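Agmatine ureohydrolase (Thermoplasma volcanium GSS1, PDB 3PZL) probably hydrolyses agmatine to putrescine and urea, as a member of the arginase family that binds two manganese ions per subunit. Local coordinates at residues E123-V128 with Y158-V163; A130-L134 with D169-E173; T164-L168 with D191-V197. All blocks are in the same frame, centred on the assembly; numbering follows the deposited sequence.

Contact 1 of 3, residues E123-V128 with Y158-V163. With MN (manganese (II) ion), chain F.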
loop_
_atom_site.group_PDB
_atom_site.type_symbol
_atom_site.label_atom_id
_atom_site.label_comp_id
_atom_site.label_asym_id
_atom_site.label_seq_id
_atom_site.Cartn_x
_atom_site.Cartn_y
_atom_site.Cartn_z
ATOM N N GLU B 123 6.933 -17.873 12.931
ATOM C CA GLU B 123 5.839 -18.663 13.530
ATOM C C GLU B 123 6.026 -18.954 14.997
ATOM O O GLU B 123 7.111 -18.742 15.547
ATOM C CB GLU B 123 5.705 -20.017 12.874
ATOM C CG GLU B 123 5.213 -19.993 11.509
ATOM C CD GLU B 123 5.063 -21.369 10.967
ATOM O OE1 GLU B 123 5.497 -22.343 11.632
ATOM O OE2 GLU B 123 4.501 -21.470 9.861
ATOM N N HIS B 124 4.957 -19.461 15.605
ATOM C CA HIS B 124 4.934 -19.785 17.027
ATOM C C HIS B 124 5.517 -21.165 17.288
ATOM O O HIS B 124 5.870 -21.489 18.417
ATOM C CB HIS B 124 3.514 -19.707 17.596
ATOM C CG HIS B 124 3.471 -19.478 19.067
ATOM N ND1 HIS B 124 2.287 -19.190 19.740
ATOM C CD2 HIS B 124 4.471 -19.476 19.995
ATOM C CE1 HIS B 124 2.563 -19.045 21.028
ATOM N NE2 HIS B 124 3.875 -19.227 21.209
ATOM N N SER B 125 5.638 -21.978 16.255
ATOM C CA SER B 125 6.079 -23.331 16.484
ATOM C C SER B 125 7.551 -23.399 16.836
ATOM O O SER B 125 8.008 -24.428 17.307
ATOM C CB SER B 125 5.786 -24.209 15.285
ATOM O OG SER B 125 6.424 -23.681 14.132
ATOM N N ILE B 126 8.301 -22.323 16.647
ATOM C CA ILE B 126 9.679 -22.331 17.095
ATOM C C ILE B 126 9.811 -22.433 18.613
ATOM O O ILE B 126 10.847 -22.870 19.114
ATOM C CB ILE B 126 10.428 -21.130 16.591
ATOM C CG1 ILE B 126 9.801 -19.833 17.097
ATOM C CG2 ILE B 126 10.442 -21.142 15.077
ATOM C CD1 ILE B 126 10.588 -18.584 16.761
ATOM N N THR B 127 8.758 -22.006 19.323
ATOM C CA THR B 127 8.666 -22.038 20.795
ATOM C C THR B 127 8.795 -23.450 21.357
ATOM O O THR B 127 9.451 -23.659 22.354
ATOM C CB THR B 127 7.355 -21.362 21.278
ATOM O OG1 THR B 127 7.470 -19.963 21.075
ATOM C CG2 THR B 127 7.113 -21.552 22.725
ATOM N N VAL B 128 8.184 -24.412 20.690
ATOM C CA VAL B 128 8.306 -25.809 21.065
ATOM C C VAL B 128 9.777 -26.143 21.393
ATOM O O VAL B 128 10.079 -26.727 22.441
ATOM C CB VAL B 128 7.737 -26.737 19.958
ATOM C CG1 VAL B 128 7.944 -28.195 20.282
ATOM C CG2 VAL B 128 6.255 -26.444 19.724
ATOM N N TYR B 158 3.810 -30.653 14.690
ATOM C CA TYR B 158 4.528 -29.427 14.968
ATOM C C TYR B 158 4.022 -28.210 14.162
ATOM O O TYR B 158 4.672 -27.175 14.144
ATOM C CB TYR B 158 6.036 -29.635 14.804
ATOM C CG TYR B 158 6.582 -30.742 15.676
ATOM C CD1 TYR B 158 6.519 -30.659 17.072
ATOM C CD2 TYR B 158 7.165 -31.884 15.107
ATOM C CE1 TYR B 158 7.019 -31.692 17.875
ATOM C CE2 TYR B 158 7.663 -32.920 15.903
ATOM C CZ TYR B 158 7.586 -32.815 17.284
ATOM O OH TYR B 158 8.084 -33.826 18.076
ATOM N N ASN B 159 2.856 -28.343 13.530
ATOM C CA ASN B 159 2.123 -27.192 12.994
ATOM C C ASN B 159 1.866 -26.123 14.057
ATOM O O ASN B 159 1.519 -26.467 15.192
ATOM C CB ASN B 159 0.785 -27.645 12.420
ATOM C CG ASN B 159 -0.047 -26.495 11.899
ATOM O OD1 ASN B 159 -0.067 -26.243 10.692
ATOM N ND2 ASN B 159 -0.736 -25.792 12.798
ATOM N N HIS B 160 1.988 -24.842 13.671
ATOM C CA HIS B 160 1.953 -23.705 14.617
ATOM C C HIS B 160 0.611 -23.472 15.337
ATOM O O HIS B 160 0.473 -22.534 16.134
ATOM C CB HIS B 160 2.454 -22.411 13.950
ATOM C CG HIS B 160 1.418 -21.712 13.115
ATOM N ND1 HIS B 160 0.637 -22.366 12.178
ATOM C CD2 HIS B 160 1.047 -20.411 13.066
ATOM C CE1 HIS B 160 -0.175 -21.499 11.599
ATOM N NE2 HIS B 160 0.056 -20.306 12.118
ATOM N N ALA B 161 -0.366 -24.323 15.052
ATOM C CA ALA B 161 -1.633 -24.302 15.757
ATOM C C ALA B 161 -1.699 -25.416 16.816
ATOM O O ALA B 161 -2.767 -25.697 17.374
ATOM C CB ALA B 161 -2.765 -24.445 14.759
ATOM N N CYS B 162 -0.557 -26.046 17.087
ATOM C CA CYS B 162 -0.478 -27.171 18.005
ATOM C C CYS B 162 0.571 -26.920 19.072
ATOM O O CYS B 162 0.826 -27.802 19.910
ATOM C CB CYS B 162 -0.090 -28.434 17.252
ATOM S SG CYS B 162 -1.132 -28.869 15.880
ATOM N N VAL B 163 1.179 -25.728 19.045
ATOM C CA VAL B 163 2.268 -25.412 19.970
ATOM C C VAL B 163 1.914 -25.720 21.443
ATOM O O VAL B 163 2.697 -26.358 22.147
ATOM C CB VAL B 163 2.865 -23.987 19.752
ATOM C CG1 VAL B 163 1.816 -22.996 19.716
ATOM C CG2 VAL B 163 3.850 -23.614 20.849
HETATM MN MN MN F . 0.298 -19.494 18.406
#
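H124 ND1 binds a manganese ion at 2.4 Å, and one face of the same ring is overlaid by V163 CG1, 4.0 Å from the ring centroid and 20° off its normal. This CH-pi contact sits toward the ring's rim. H124 CG is anti to the backbone N (chi1 -157°), which swings the imidazole beside the metal; NE2, at the other end, is hydrogen-bonded to S227, so metal and serine together fix the ring's rotation. The other branch of V163 faces the helix: CG2 lies 3.9 Å from V128 CG2, the two valines lying antiparallel alongside one another, and also approaches T127 CB. T127 OG1, in plane at the edge of the H124 ring, is held by D269 and S227.

E123 turns its carboxylate to the H160 loop, OE1 reaching H160 CB at 3.8 Å. S125 OG donates to E123 OE1 (3.0 Å) nearly along its C-O axis, while S48 takes up OE2, so both oxygens of this buried acid are engaged. Beyond it, S125 CB rests 3.4 Å from Y158 O, and V128 CG1 comes obliquely to the tyrosine ring. With D144, D148 and D229 completing the metal's ligands, the arrangement is that of the two-manganese site of the arginase fold, where loops at the ends of parallel strands converge on the metals.

Contact 2 of 3, residues A130-L134 with D169-E173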
loop_
_atom_site.group_PDB
_atom_site.type_symbol
_atom_site.label_atom_id
_atom_site.label_comp_id
_atom_site.label_asym_id
_atom_site.label_seq_id
_atom_site.Cartn_x
_atom_site.Cartn_y
_atom_site.Cartn_z
ATOM N N ALA B 130 12.372 -24.266 22.319
ATOM C CA ALA B 130 12.739 -23.682 23.588
ATOM C C ALA B 130 12.116 -24.427 24.790
ATOM O O ALA B 130 12.776 -24.602 25.813
ATOM C CB ALA B 130 12.390 -22.205 23.592
ATOM N N VAL B 131 10.881 -24.913 24.649
ATOM C CA VAL B 131 10.209 -25.622 25.751
ATOM C C VAL B 131 10.859 -26.972 26.096
ATOM O O VAL B 131 10.762 -27.421 27.222
ATOM C CB VAL B 131 8.712 -25.845 25.482
ATOM C CG1 VAL B 131 8.023 -26.385 26.738
ATOM C CG2 VAL B 131 8.042 -24.553 25.040
ATOM N N ARG B 132 11.520 -27.607 25.128
ATOM C CA ARG B 132 12.212 -28.877 25.364
ATOM C C ARG B 132 13.397 -28.637 26.281
ATOM O O ARG B 132 13.854 -29.558 26.945
ATOM C CB ARG B 132 12.734 -29.500 24.060
ATOM C CG ARG B 132 11.694 -30.114 23.139
ATOM C CD ARG B 132 12.346 -30.512 21.819
ATOM N NE ARG B 132 11.400 -31.020 20.824
ATOM C CZ ARG B 132 11.727 -31.388 19.587
ATOM N NH1 ARG B 132 12.986 -31.328 19.164
ATOM N NH2 ARG B 132 10.786 -31.812 18.769
ATOM N N ALA B 133 13.897 -27.406 26.306
ATOM C CA ALA B 133 15.100 -27.108 27.049
ATOM C C ALA B 133 14.867 -26.756 28.537
ATOM O O ALA B 133 15.811 -26.690 29.346
ATOM C CB ALA B 133 15.886 -26.062 26.329
ATOM N N LEU B 134 13.599 -26.574 28.898
ATOM C CA LEU B 134 13.217 -26.109 30.238
ATOM C C LEU B 134 13.483 -27.085 31.385
ATOM O O LEU B 134 13.124 -28.259 31.314
ATOM C CB LEU B 134 11.739 -25.696 30.259
ATOM C CG LEU B 134 11.314 -24.603 29.272
ATOM C CD1 LEU B 134 9.868 -24.269 29.508
ATOM C CD2 LEU B 134 12.188 -23.330 29.360
ATOM N N ASP B 169 2.565 -31.920 26.364
ATOM C CA ASP B 169 3.231 -33.209 26.224
ATOM C C ASP B 169 4.578 -33.186 26.931
ATOM O O ASP B 169 5.006 -34.197 27.491
ATOM C CB ASP B 169 3.438 -33.589 24.743
ATOM C CG ASP B 169 2.151 -34.060 24.046
ATOM O OD1 ASP B 169 1.088 -34.231 24.697
ATOM O OD2 ASP B 169 2.210 -34.255 22.817
ATOM N N LEU B 170 5.236 -32.023 26.909
ATOM C CA LEU B 170 6.577 -31.893 27.493
ATOM C C LEU B 170 6.576 -31.590 28.982
ATOM O O LEU B 170 7.416 -32.112 29.716
ATOM C CB LEU B 170 7.404 -30.854 26.745
ATOM C CG LEU B 170 7.933 -31.329 25.392
ATOM C CD1 LEU B 170 8.191 -30.176 24.427
ATOM C CD2 LEU B 170 9.177 -32.170 25.591
ATOM N N LEU B 171 5.632 -30.769 29.434
ATOM C CA LEU B 171 5.667 -30.267 30.810
ATOM C C LEU B 171 4.699 -30.960 31.735
ATOM O O LEU B 171 4.993 -31.151 32.905
ATOM C CB LEU B 171 5.414 -28.764 30.841
ATOM C CG LEU B 171 6.447 -28.022 30.002
ATOM C CD1 LEU B 171 6.040 -26.579 29.790
ATOM C CD2 LEU B 171 7.864 -28.157 30.596
ATOM N N GLY B 172 3.542 -31.325 31.204
ATOM C CA GLY B 172 2.492 -31.894 32.021
ATOM C C GLY B 172 1.652 -30.813 32.659
ATOM O O GLY B 172 1.796 -29.636 32.350
ATOM N N GLU B 173 0.786 -31.233 33.574
ATOM C CA GLU B 173 -0.221 -30.371 34.182
ATOM C C GLU B 173 0.366 -29.278 35.067
ATOM O O GLU B 173 1.447 -29.439 35.622
ATOM C CB GLU B 173 -1.207 -31.224 34.981
ATOM C CG GLU B 173 -2.403 -30.443 35.528
ATOM C CD GLU B 173 -3.620 -31.315 35.826
ATOM O OE1 GLU B 173 -3.465 -32.549 36.015
ATOM O OE2 GLU B 173 -4.737 -30.748 35.862
#
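V131 and L171 meet at about a right angle: V131 CG1 runs into the leucine's branched end, 3.6 Å from L171 CD1 and 4.0 Å from L171 CG. V131 CG1 stands anti to the backbone N (chi1 -171°), which carries this methyl across toward helix 163-171. The same methyl also lies 4.4 Å from L170 CD1, so one valine branch sits against two successive leucines. L134, just beyond the helical turn, adds a looser contact from its own side, its CD1 4.5 Å from L171 CD1; L171 CD1 therefore has both V131 and L134 as neighbours.

R132 and L170 approach at a slant. The arginine's CA-CB bond leads away from the other helix, yet its CG passes close to the forked tip of L170, 3.7 Å from CD1 and 4.1 Å from CD2. Here the arginine acts as a hydrocarbon: its chain is extended from CG to NE and carries the guanidinium past the leucine to D101, with which NH1 forms a salt bridge. All the touching atoms across the contact are carbons, and no hydrogen bond links the two segments. The backbones come nearest at R132 and L170, whose CA atoms are 6.7 Å apart.

Both segments take in the C-terminal part of a helix and the residues that follow it. G172 leaves helix 163-171 with a positive phi of 85°. Helices 126-132 and 163-171 precede strands 138-143 and 176-180, neighbours in the parallel sheet, and touch here near their C-terminal ends. Helix 96-112 packs on R132 and A133, and Y225 of strand 223-229 lies against A130 and L134.

Contact 3 of 3, residues T164-L168 with D191-V197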
loop_
_atom_site.group_PDB
_atom_site.type_symbol
_atom_site.label_atom_id
_atom_site.label_comp_id
_atom_site.label_asym_id
_atom_site.label_seq_id
_atom_site.Cartn_x
_atom_site.Cartn_y
_atom_site.Cartn_z
ATOM N N THR B 164 0.737 -25.303 21.895
ATOM C CA THR B 164 0.357 -25.522 23.292
ATOM C C THR B 164 0.265 -27.001 23.605
ATOM O O THR B 164 0.636 -27.422 24.682
ATOM C CB THR B 164 -0.972 -24.827 23.678
ATOM O OG1 THR B 164 -0.874 -23.421 23.423
ATOM C CG2 THR B 164 -1.257 -25.026 25.162
ATOM N N ARG B 165 -0.231 -27.778 22.654
ATOM C CA ARG B 165 -0.422 -29.191 22.858
ATOM C C ARG B 165 0.913 -29.857 23.060
ATOM O O ARG B 165 1.109 -30.595 24.018
ATOM C CB ARG B 165 -1.103 -29.801 21.656
ATOM C CG ARG B 165 -1.637 -31.180 21.928
ATOM C CD ARG B 165 -3.081 -31.127 22.354
ATOM N NE ARG B 165 -3.489 -32.417 22.903
ATOM C CZ ARG B 165 -4.743 -32.866 22.951
ATOM N NH1 ARG B 165 -5.751 -32.133 22.464
ATOM N NH2 ARG B 165 -4.988 -34.058 23.489
ATOM N N ARG B 166 1.832 -29.586 22.146
ATOM C CA ARG B 166 3.190 -30.102 22.236
ATOM C C ARG B 166 3.888 -29.626 23.514
ATOM O O ARG B 166 4.808 -30.295 24.007
ATOM C CB ARG B 166 3.978 -29.714 20.980
ATOM C CG ARG B 166 4.504 -30.874 20.112
ATOM C CD ARG B 166 3.610 -32.109 20.061
ATOM N NE ARG B 166 2.531 -31.920 19.105
ATOM C CZ ARG B 166 1.267 -32.281 19.317
ATOM N NH1 ARG B 166 0.906 -32.846 20.471
ATOM N NH2 ARG B 166 0.363 -32.055 18.375
ATOM N N ALA B 167 3.433 -28.498 24.062
ATOM C CA ALA B 167 3.989 -27.978 25.311
ATOM C C ALA B 167 3.539 -28.803 26.519
ATOM O O ALA B 167 4.347 -29.152 27.372
ATOM C CB ALA B 167 3.639 -26.515 25.487
ATOM N N LEU B 168 2.250 -29.123 26.562
ATOM C CA LEU B 168 1.686 -29.989 27.582
ATOM C C LEU B 168 2.340 -31.378 27.560
ATOM O O LEU B 168 2.646 -31.936 28.618
ATOM C CB LEU B 168 0.162 -30.092 27.411
ATOM C CG LEU B 168 -0.672 -30.755 28.514
ATOM C CD1 LEU B 168 -0.311 -30.196 29.870
ATOM C CD2 LEU B 168 -2.148 -30.570 28.262
ATOM N N ASP B 191 -11.603 -31.711 24.270
ATOM C CA ASP B 191 -10.554 -32.573 24.807
ATOM C C ASP B 191 -10.562 -32.542 26.333
ATOM O O ASP B 191 -10.633 -31.478 26.943
ATOM C CB ASP B 191 -9.164 -32.208 24.264
ATOM C CG ASP B 191 -8.147 -33.360 24.414
ATOM O OD1 ASP B 191 -8.026 -33.975 25.496
ATOM O OD2 ASP B 191 -7.448 -33.653 23.435
ATOM N N PRO B 192 -10.508 -33.726 26.953
ATOM C CA PRO B 192 -10.299 -33.829 28.392
ATOM C C PRO B 192 -9.048 -33.067 28.840
ATOM O O PRO B 192 -9.062 -32.459 29.902
ATOM C CB PRO B 192 -10.091 -35.330 28.607
ATOM C CG PRO B 192 -10.757 -35.990 27.448
ATOM C CD PRO B 192 -10.632 -35.046 26.304
ATOM N N ASP B 193 -7.992 -33.090 28.025
ATOM C CA ASP B 193 -6.714 -32.441 28.358
ATOM C C ASP B 193 -6.718 -30.921 28.322
ATOM O O ASP B 193 -5.809 -30.277 28.855
ATOM C CB ASP B 193 -5.591 -32.974 27.475
ATOM C CG ASP B 193 -5.099 -34.324 27.928
ATOM O OD1 ASP B 193 -5.713 -34.914 28.856
ATOM O OD2 ASP B 193 -4.096 -34.791 27.356
ATOM N N PHE B 194 -7.746 -30.347 27.711
ATOM C CA PHE B 194 -7.878 -28.900 27.618
ATOM C C PHE B 194 -7.830 -28.204 28.978
ATOM O O PHE B 194 -7.235 -27.140 29.112
ATOM C CB PHE B 194 -9.175 -28.565 26.912
ATOM C CG PHE B 194 -9.295 -27.134 26.475
ATOM C CD1 PHE B 194 -8.795 -26.728 25.234
ATOM C CD2 PHE B 194 -9.950 -26.200 27.292
ATOM C CE1 PHE B 194 -8.921 -25.427 24.820
ATOM C CE2 PHE B 194 -10.079 -24.897 26.885
ATOM C CZ PHE B 194 -9.565 -24.509 25.638
ATOM N N ARG B 195 -8.446 -28.806 29.990
ATOM C CA ARG B 195 -8.450 -28.212 31.326
ATOM C C ARG B 195 -7.107 -28.347 32.064
ATOM O O ARG B 195 -6.910 -27.711 33.101
ATOM C CB ARG B 195 -9.602 -28.766 32.166
ATOM C CG ARG B 195 -10.134 -27.794 33.224
ATOM C CD ARG B 195 -10.754 -28.539 34.454
ATOM N NE ARG B 195 -11.089 -27.642 35.580
ATOM C CZ ARG B 195 -12.279 -27.056 35.759
ATOM N NH1 ARG B 195 -13.266 -27.251 34.885
ATOM N NH2 ARG B 195 -12.488 -26.263 36.807
ATOM N N LYS B 196 -6.181 -29.142 31.516
ATOM C CA LYS B 196 -4.846 -29.303 32.112
ATOM C C LYS B 196 -3.912 -28.119 31.843
ATOM O O LYS B 196 -2.754 -28.097 32.280
ATOM C CB LYS B 196 -4.190 -30.622 31.689
ATOM C CG LYS B 196 -4.830 -31.856 32.324
ATOM C CD LYS B 196 -4.311 -33.131 31.670
ATOM C CE LYS B 196 -5.056 -34.353 32.204
ATOM N NZ LYS B 196 -4.637 -35.581 31.431
ATOM N N VAL B 197 -4.430 -27.130 31.129
ATOM C CA VAL B 197 -3.718 -25.882 30.899
ATOM C C VAL B 197 -4.607 -24.766 31.376
ATOM O O VAL B 197 -5.840 -24.838 31.270
ATOM C CB VAL B 197 -3.338 -25.643 29.384
ATOM C CG1 VAL B 197 -2.975 -24.199 29.133
ATOM C CG2 VAL B 197 -2.190 -26.583 28.925
#
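R165 and D191 form a salt bridge, with D191 OD2 at the edge of the guanidinium and near its plane. The model puts this oxygen between the two terminal nitrogens, R165 NH1 and NH2, but too close to the group, so the exact geometry is doubtful although the pairing is plain. A bend at chi2 (94°) brings the arginine's end to the carboxylate. F149 adds a cation-pi partner for R165.

A second carboxylate contributes charge alone: D193 OD2 is 4.0 Å from R165 NH2 and well out of the guanidinium plane, while D193 CB lies over one face of that group. Within 191-197 the acids are braced. D191 OD1 accepts from D193 N at 2.7 Å, an Asx turn, and K196 NZ makes a salt bridge of 2.9 Å with D193 OD1, coming from above the carboxylate plane.

The apolar part centres on L168. Its CD2 is 4.0 Å from V197 CG2 and equally far from K196 CB, with D193 O at 3.7 Å; L168 and V197 overlap flank to flank, pointing opposite ways. T164 CG2 reaches V197 CG2 at 4.2 Å, and I176 of strand 176-180 also touches V197.

Helix 163-171 is thus joined to the 191-197 segment, with its short 3-10 turn, by a buried methyl patch and, nearer the surface, by a charge network in which R165 and K196 would probably offset the two aspartates and favour their ionised forms.

How the contacts relate
The three contacts follow two helices outward from the metal site. Contacts 1 and 2 share helix 126-132, their centres 13 Å apart, and Y158 OH of the first lies 3.4 Å from R132 NH2 of the second. Contacts 2 and 3 share helix 163-171 and are 12 Å apart between centres; E173 OE2 meets K196 CG at 3.7 Å. Contact 1 touches contact 3 through Y158 CE1 and R166 CG, 3.5 Å apart. Only contact 1 supplies a manganese ligand. The side chain of T164 in contact 3 is about 6 Å from a manganese ion, and that of V131 in contact 2 about 11 Å.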